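Local coordinates for glutamic acid/alanine-rich protein (Trypanosoma congolense, PDB 2Y44) that probably forms part of the protein coat on the parasite's cell surface, through an elongated, largely helical ectodomain, at residues A28-A33 with D80-A85; R34-A39 with Q72-V77; K40-K45 with E179-E184. One frame throughout, in Å; residues are numbered along the deposited sequence.

Contact 1. Residues A28-A33 with D80-A85; sequences AVVSSA and DARKHA
Ala81, the residue that meets Val29 across this contact, has its carbonyl O bound by Ala85 N at 2.8 Å. That bond lies within helix 57-107, and no hydrogen bond joins the two segments. They meet instead through small apolar groups. The CA atoms of Val29 and Ala81 are 7.2 Å apart, and both side chains start toward the opposite helix. Val29 has CG1 anti to its backbone N (chi1 165°), with CG2 beside that N. This turns the fork of the valine to Ala81, so both methyls reach the same carbon: Val29 CG2 lies 4.0 Å and Val29 CG1 4.1 Å from Ala81 CB. The Val29 side chain also packs on Val77 and Val78 of helix 57-107 and on Ala173 of helix 149-183.

At the margin, Arg82 runs out extended from CG to NE and crosses Val30 at about a right angle. Its NH2 comes within 4.1 Å of Val30 CG2. The methyl lies oblique to the guanidinium, and the touch is van der Waals only. The arginine also rests on Val26. Toward helix 149-183, Ser32 OG is hydrogen-bonded to Lys177 NZ, and His84 ND1 to Asp169 OD2. Apolar side chains meeting between two antiparallel neighbours mark helices 18-53 and 57-107 as a helical hairpin, against which helix 149-183 packs as the third member of a bundle.

Contact 2. Residues R34-A39 with Q72-V77; sequences REASEA and QRAETV
The two helical segments run antiparallel, with the CA atoms of Ala36 and Ala74 6.9 Å apart and those of Ser37 and Gln72 8.1 Å apart. The close approach rests on two methyl groups. Ala36 CB and Ala74 CB point at each other's helix and meet at 3.9 Å. Both alanines are buried, and their small size allows the close CA spacing. Ala74 also packs on Ala33 and on Ala176 of helix 149-183.

This small-residue seam belongs to the helical hairpin of helices 18-53 and 57-107, with 34-39 inside a predicted coiled coil. The third helix of the bundle packs against both. Val77 reaches that helix at Thr172, and Glu35 lies against Lys177.

Beside the alanines, Glu75 leaves its helix along the border of the seam. Its chain folds at chi2 (-62°), which brings the carboxylate back to helix 18-53. There Glu75 OE2 stops 3.2 Å from Ser37 OG. This is a close polar approach; the serine hydroxyl is hydrogen-bonded to Ala33 O, one turn back in its own helix. Away from helix 57-107, Arg34 joins Glu35 and Glu38 in a loose salt-bridge network. Both links are long: Arg34 NH2 is 3.8 Å from Glu35 OE2, and Arg34 NE is 4.0 Å from Glu38 OE2.

Contact 3. Residues K40-K45 with E179-E184; sequences KERAEK and EAEKAE
Glu184 has CG anti to its backbone N and then folds at chi2 (-72°), which lays its carboxylate against Arg42; a bend at chi3 of Arg42 sets NE to meet it. The contact lies in the helical bundle, where the end of helix 149-183 runs alongside helix 18-53 in the same direction. Glu184 is the last residue of this ectodomain construct. The natural protein continues beyond it, so the placing of this residue may differ there.

Glu184 lies across Arg42 at about a right angle. Its OE1 meets the guanidinium at the edge, in plane, and accepts a bond from Arg42 NE. The bond is weak, at 3.3 Å from Arg42 NE to Glu184 OE1 and with an angle of 147° at the hydrogen, but it forms part of a salt bridge. The carboxylate plane is turned 67° from the guanidinium plane, so the two groups do not pair flat. The same Glu184 OE1 also rests 3.4 Å from Arg42 CB.

The aliphatic part of Glu184 packs on Ala43, the residue after Arg42. Glu184 CG lies 3.3 Å from Ala43 N and 3.4 Å from Ala43 CB. The packing is tight here, closer than usual for carbon atoms. Deeper in, Ala180 packs on Ala36 and Ala39.

Glu181 has the opposite charge to Arg42, but the two do not touch through their charged atoms. A water joins them instead. It accepts a hydrogen bond from Arg42 NH2 at 2.8 Å and donates one to Glu181 OE2 at 3.2 Å.

From the N terminus, helix 18-53 supplies the first segment of all three contacts in turn. The chain then reverses, and helix 57-107 returns along it. Contact 2 closes the shorter loop of this hairpin, and contact 1 closes the longer one around it. Contact 3 starts inside both loops but is closed only by the end of helix 149-183, so it crosses the other two. Contacts 1 and 2 adjoin, with Ala33 against Ala74. Contacts 2 and 3 adjoin too: a long, weak ion pair links Arg73 to Glu179. Contacts 1 and 3 do not touch, their centres lying about 20 Å apart. Together the three contacts fasten helix 18-53 to both helix 57-107 and helix 149-183.

Contact 1. Residues A28-A33 with D80-A85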
# COMPACT_ATOMS: atom_id res chain seq x y z
N ALA A 28 -6.76 -6.03 -0.34
CA ALA A 28 -6.49 -6.59 -1.68
C ALA A 28 -5.73 -7.92 -1.60
O ALA A 28 -6.03 -8.84 -2.37
CB ALA A 28 -5.75 -5.62 -2.54
N VAL A 29 -4.67 -7.97 -0.78
CA VAL A 29 -3.84 -9.18 -0.66
C VAL A 29 -4.66 -10.33 -0.05
O VAL A 29 -4.59 -11.49 -0.48
CB VAL A 29 -2.60 -8.90 0.20
CG1 VAL A 29 -1.92 -10.20 0.64
CG2 VAL A 29 -1.63 -8.01 -0.57
N VAL A 30 -5.42 -10.00 0.98
CA VAL A 30 -6.32 -10.98 1.61
C VAL A 30 -7.32 -11.54 0.60
O VAL A 30 -7.56 -12.75 0.60
CB VAL A 30 -7.06 -10.37 2.84
CG1 VAL A 30 -8.29 -11.22 3.25
CG2 VAL A 30 -6.09 -10.22 3.99
N SER A 31 -7.91 -10.68 -0.23
CA SER A 31 -8.86 -11.18 -1.25
C SER A 31 -8.13 -12.09 -2.25
O SER A 31 -8.66 -13.14 -2.66
CB SER A 31 -9.57 -10.05 -1.98
OG SER A 31 -10.44 -10.54 -2.99
N SER A 32 -6.95 -11.67 -2.69
CA SER A 32 -6.16 -12.51 -3.59
C SER A 32 -5.88 -13.88 -2.99
O SER A 32 -5.96 -14.89 -3.70
CB SER A 32 -4.83 -11.86 -3.99
OG SER A 32 -5.05 -10.73 -4.82
N ALA A 33 -5.45 -13.92 -1.73
CA ALA A 33 -5.11 -15.24 -1.10
C ALA A 33 -6.34 -16.11 -0.92
O ALA A 33 -6.28 -17.33 -1.10
CB ALA A 33 -4.42 -15.05 0.25
N ASP A 80 3.15 -10.87 5.21
CA ASP A 80 4.08 -9.78 4.89
C ASP A 80 3.34 -8.43 4.77
O ASP A 80 3.79 -7.40 5.27
CB ASP A 80 4.78 -10.07 3.54
CG ASP A 80 5.90 -11.11 3.64
OD1 ASP A 80 6.38 -11.42 4.75
OD2 ASP A 80 6.29 -11.63 2.58
N ALA A 81 2.20 -8.43 4.07
CA ALA A 81 1.40 -7.23 3.88
C ALA A 81 0.97 -6.59 5.22
O ALA A 81 1.08 -5.36 5.39
CB ALA A 81 0.21 -7.54 2.98
N ARG A 82 0.49 -7.42 6.16
CA ARG A 82 0.01 -6.90 7.46
C ARG A 82 1.17 -6.25 8.22
O ARG A 82 1.02 -5.21 8.88
CB ARG A 82 -0.57 -8.05 8.30
CG ARG A 82 -1.95 -8.45 7.81
CD ARG A 82 -2.34 -9.80 8.37
NE ARG A 82 -3.77 -10.02 8.14
CZ ARG A 82 -4.38 -11.20 8.19
NH1 ARG A 82 -3.71 -12.29 8.52
NH2 ARG A 82 -5.67 -11.27 7.91
N LYS A 83 2.35 -6.81 8.06
CA LYS A 83 3.54 -6.27 8.72
C LYS A 83 3.94 -4.97 8.05
O LYS A 83 4.24 -3.98 8.72
CB LYS A 83 4.69 -7.27 8.63
CG LYS A 83 4.52 -8.51 9.53
CD LYS A 83 5.61 -9.54 9.21
CE LYS A 83 5.46 -10.83 10.03
NZ LYS A 83 6.55 -11.83 9.65
N HIS A 84 3.98 -4.97 6.73
CA HIS A 84 4.33 -3.76 5.98
C HIS A 84 3.36 -2.62 6.25
O HIS A 84 3.76 -1.49 6.41
CB HIS A 84 4.40 -4.04 4.50
CG HIS A 84 5.46 -5.03 4.13
ND1 HIS A 84 5.41 -5.80 2.99
CD2 HIS A 84 6.60 -5.37 4.77
CE1 HIS A 84 6.50 -6.53 2.91
NE2 HIS A 84 7.22 -6.32 4.00
N ALA A 85 2.09 -2.95 6.40
CA ALA A 85 1.08 -1.93 6.65
C ALA A 85 1.27 -1.33 8.05
O ALA A 85 1.19 -0.10 8.22
CB ALA A 85 -0.30 -2.56 6.52

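Contact 2. Residues R34-A39 with Q72-V77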
# COMPACT_ATOMS: atom_id res chain seq x y z
N ARG A 34 -7.48 -15.46 -0.67
CA ARG A 34 -8.75 -16.17 -0.57
C ARG A 34 -9.09 -16.81 -1.91
O ARG A 34 -9.46 -17.97 -1.96
CB ARG A 34 -9.90 -15.25 -0.09
CG ARG A 34 -11.30 -15.86 -0.26
CD ARG A 34 -12.37 -14.76 -0.24
NE ARG A 34 -12.43 -14.07 -1.53
CZ ARG A 34 -12.69 -12.78 -1.69
NH1 ARG A 34 -12.96 -12.00 -0.65
NH2 ARG A 34 -12.70 -12.27 -2.92
N GLU A 35 -8.98 -16.04 -2.99
CA GLU A 35 -9.26 -16.58 -4.29
C GLU A 35 -8.29 -17.69 -4.65
O GLU A 35 -8.65 -18.69 -5.30
CB GLU A 35 -9.24 -15.49 -5.34
CG GLU A 35 -10.35 -14.46 -5.13
CD GLU A 35 -10.35 -13.40 -6.20
OE1 GLU A 35 -10.41 -13.78 -7.38
OE2 GLU A 35 -10.24 -12.20 -5.87
N ALA A 36 -7.02 -17.50 -4.28
CA ALA A 36 -6.04 -18.52 -4.61
C ALA A 36 -6.36 -19.83 -3.89
O ALA A 36 -6.18 -20.93 -4.42
CB ALA A 36 -4.65 -18.05 -4.24
N SER A 37 -6.76 -19.70 -2.64
CA SER A 37 -7.11 -20.85 -1.84
C SER A 37 -8.34 -21.56 -2.38
O SER A 37 -8.42 -22.79 -2.32
CB SER A 37 -7.32 -20.44 -0.38
OG SER A 37 -6.09 -20.04 0.17
N GLU A 38 -9.30 -20.77 -2.88
CA GLU A 38 -10.49 -21.37 -3.51
C GLU A 38 -10.12 -22.15 -4.77
O GLU A 38 -10.65 -23.25 -5.00
CB GLU A 38 -11.53 -20.30 -3.82
CG GLU A 38 -12.21 -19.78 -2.55
CD GLU A 38 -12.93 -18.46 -2.80
OE1 GLU A 38 -12.90 -17.95 -3.94
OE2 GLU A 38 -13.48 -17.91 -1.83
N ALA A 39 -9.15 -21.63 -5.52
CA ALA A 39 -8.68 -22.35 -6.72
C ALA A 39 -7.97 -23.63 -6.30
O ALA A 39 -8.10 -24.67 -6.97
CB ALA A 39 -7.77 -21.46 -7.61
N GLN A 72 -0.11 -21.09 -1.36
CA GLN A 72 0.81 -20.99 -0.24
C GLN A 72 1.59 -19.68 -0.36
O GLN A 72 1.74 -18.93 0.61
CB GLN A 72 1.76 -22.16 -0.35
CG GLN A 72 1.78 -22.98 0.84
CD GLN A 72 2.87 -22.51 1.74
OE1 GLN A 72 2.85 -21.36 2.18
NE2 GLN A 72 3.84 -23.38 2.02
N ARG A 73 2.04 -19.39 -1.56
CA ARG A 73 2.73 -18.12 -1.82
C ARG A 73 1.83 -16.91 -1.49
O ARG A 73 2.26 -15.92 -0.90
CB ARG A 73 3.23 -18.07 -3.27
CG ARG A 73 4.39 -19.04 -3.58
CD ARG A 73 5.05 -18.69 -4.92
NE ARG A 73 4.13 -18.90 -6.04
CZ ARG A 73 3.92 -20.08 -6.63
NH1 ARG A 73 4.52 -21.18 -6.17
NH2 ARG A 73 3.02 -20.19 -7.59
N ALA A 74 0.58 -16.99 -1.90
CA ALA A 74 -0.39 -15.94 -1.58
C ALA A 74 -0.53 -15.77 -0.09
O ALA A 74 -0.54 -14.63 0.38
CB ALA A 74 -1.80 -16.22 -2.25
N GLU A 75 -0.59 -16.88 0.66
CA GLU A 75 -0.77 -16.79 2.12
C GLU A 75 0.43 -16.15 2.82
O GLU A 75 0.25 -15.36 3.76
CB GLU A 75 -1.10 -18.16 2.74
CG GLU A 75 -2.48 -18.71 2.34
CD GLU A 75 -3.67 -17.81 2.78
OE1 GLU A 75 -3.50 -16.95 3.67
OE2 GLU A 75 -4.79 -18.02 2.27
N THR A 76 1.62 -16.36 2.25
CA THR A 76 2.81 -15.75 2.80
C THR A 76 2.71 -14.23 2.64
O THR A 76 3.12 -13.46 3.50
CB THR A 76 4.05 -16.31 2.10
OG1 THR A 76 4.13 -17.71 2.40
CG2 THR A 76 5.33 -15.61 2.59
N VAL A 77 2.18 -13.79 1.49
CA VAL A 77 2.05 -12.36 1.25
C VAL A 77 1.10 -11.70 2.24
O VAL A 77 1.34 -10.56 2.65
CB VAL A 77 1.61 -12.03 -0.18
CG1 VAL A 77 1.68 -10.52 -0.45
CG2 VAL A 77 2.44 -12.79 -1.22

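Contact 3. Residues K40-K45 with E179-E184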
# COMPACT_ATOMS: atom_id res chain seq x y z
N LYS A 40 -7.14 -23.55 -5.26
CA LYS A 40 -6.53 -24.75 -4.69
C LYS A 40 -7.58 -25.79 -4.34
O LYS A 40 -7.44 -26.95 -4.69
CB LYS A 40 -5.75 -24.42 -3.41
CG LYS A 40 -5.26 -25.65 -2.76
CD LYS A 40 -4.54 -25.37 -1.47
CE LYS A 40 -4.09 -26.68 -0.82
NZ LYS A 40 -3.47 -26.45 0.55
N GLU A 41 -8.63 -25.39 -3.63
CA GLU A 41 -9.66 -26.35 -3.20
C GLU A 41 -10.34 -26.99 -4.42
O GLU A 41 -10.63 -28.19 -4.40
CB GLU A 41 -10.72 -25.68 -2.33
CG GLU A 41 -11.77 -26.66 -1.86
CD GLU A 41 -12.58 -26.14 -0.68
OE1 GLU A 41 -12.54 -24.92 -0.41
OE2 GLU A 41 -13.23 -26.97 -0.01
N ARG A 42 -10.59 -26.21 -5.46
CA ARG A 42 -11.18 -26.76 -6.68
C ARG A 42 -10.27 -27.82 -7.30
O ARG A 42 -10.74 -28.89 -7.70
CB ARG A 42 -11.58 -25.67 -7.69
CG ARG A 42 -12.84 -24.86 -7.25
CD ARG A 42 -13.36 -23.95 -8.39
NE ARG A 42 -12.37 -22.96 -8.80
CZ ARG A 42 -12.18 -21.79 -8.18
NH1 ARG A 42 -12.98 -21.41 -7.20
NH2 ARG A 42 -11.27 -20.95 -8.63
N ALA A 43 -8.97 -27.54 -7.34
CA ALA A 43 -8.02 -28.43 -7.97
C ALA A 43 -7.88 -29.71 -7.12
O ALA A 43 -7.71 -30.79 -7.66
CB ALA A 43 -6.60 -27.70 -8.14
N GLU A 44 -7.97 -29.58 -5.79
CA GLU A 44 -7.80 -30.76 -4.90
C GLU A 44 -9.03 -31.69 -4.97
O GLU A 44 -8.89 -32.90 -5.02
CB GLU A 44 -7.51 -30.36 -3.44
CG GLU A 44 -6.24 -29.46 -3.25
CD GLU A 44 -4.91 -30.16 -3.48
OE1 GLU A 44 -4.91 -31.38 -3.63
OE2 GLU A 44 -3.85 -29.47 -3.54
N LYS A 45 -10.21 -31.09 -5.09
CA LYS A 45 -11.43 -31.84 -5.39
C LYS A 45 -11.35 -32.56 -6.73
O LYS A 45 -11.72 -33.74 -6.83
CB LYS A 45 -12.66 -30.92 -5.34
CG LYS A 45 -12.94 -30.47 -3.92
CD LYS A 45 -14.17 -29.54 -3.88
CE LYS A 45 -15.27 -29.92 -4.87
NZ LYS A 45 -16.51 -29.08 -4.55
N GLU A 179 -1.73 -17.40 -11.02
CA GLU A 179 -1.20 -18.75 -11.25
C GLU A 179 -2.08 -19.85 -10.70
O GLU A 179 -2.24 -20.92 -11.33
CB GLU A 179 0.18 -18.89 -10.63
CG GLU A 179 1.28 -18.14 -11.38
CD GLU A 179 2.64 -18.55 -10.85
OE1 GLU A 179 3.19 -19.59 -11.29
OE2 GLU A 179 3.12 -17.85 -9.94
N ALA A 180 -2.70 -19.60 -9.53
CA ALA A 180 -3.55 -20.62 -8.88
C ALA A 180 -4.74 -20.93 -9.77
O ALA A 180 -5.05 -22.10 -10.06
CB ALA A 180 -4.03 -20.13 -7.52
N GLU A 181 -5.35 -19.86 -10.29
CA GLU A 181 -6.50 -20.01 -11.16
C GLU A 181 -6.10 -20.63 -12.53
O GLU A 181 -6.80 -21.51 -13.04
CB GLU A 181 -7.23 -18.68 -11.29
CG GLU A 181 -8.02 -18.31 -9.98
CD GLU A 181 -8.57 -16.87 -10.00
OE1 GLU A 181 -7.78 -16.02 -10.47
OE2 GLU A 181 -9.77 -16.60 -9.60
N LYS A 182 -4.92 -20.28 -13.04
CA LYS A 182 -4.47 -20.85 -14.31
C LYS A 182 -4.17 -22.33 -14.17
O LYS A 182 -4.37 -23.10 -15.13
CB LYS A 182 -3.26 -20.10 -14.89
CG LYS A 182 -3.63 -18.76 -15.54
CD LYS A 182 -4.58 -18.97 -16.72
CE LYS A 182 -4.85 -17.68 -17.45
NZ LYS A 182 -4.95 -17.91 -18.92
N ALA A 183 -3.74 -22.74 -12.98
CA ALA A 183 -3.37 -24.14 -12.77
C ALA A 183 -4.64 -24.98 -12.76
O ALA A 183 -4.68 -26.05 -13.34
CB ALA A 183 -2.63 -24.32 -11.46
N GLU A 184 -5.70 -24.41 -12.18
CA GLU A 184 -6.95 -25.13 -11.98
C GLU A 184 -7.88 -24.88 -13.16
O GLU A 184 -8.06 -25.73 -14.04
CB GLU A 184 -7.59 -24.63 -10.68
CG GLU A 184 -8.47 -25.63 -10.00
CD GLU A 184 -9.76 -25.85 -10.73
OE1 GLU A 184 -10.55 -24.88 -10.81
OE2 GLU A 184 -9.98 -26.98 -11.24
O HOH W 1 -10.66 -18.64 -7.26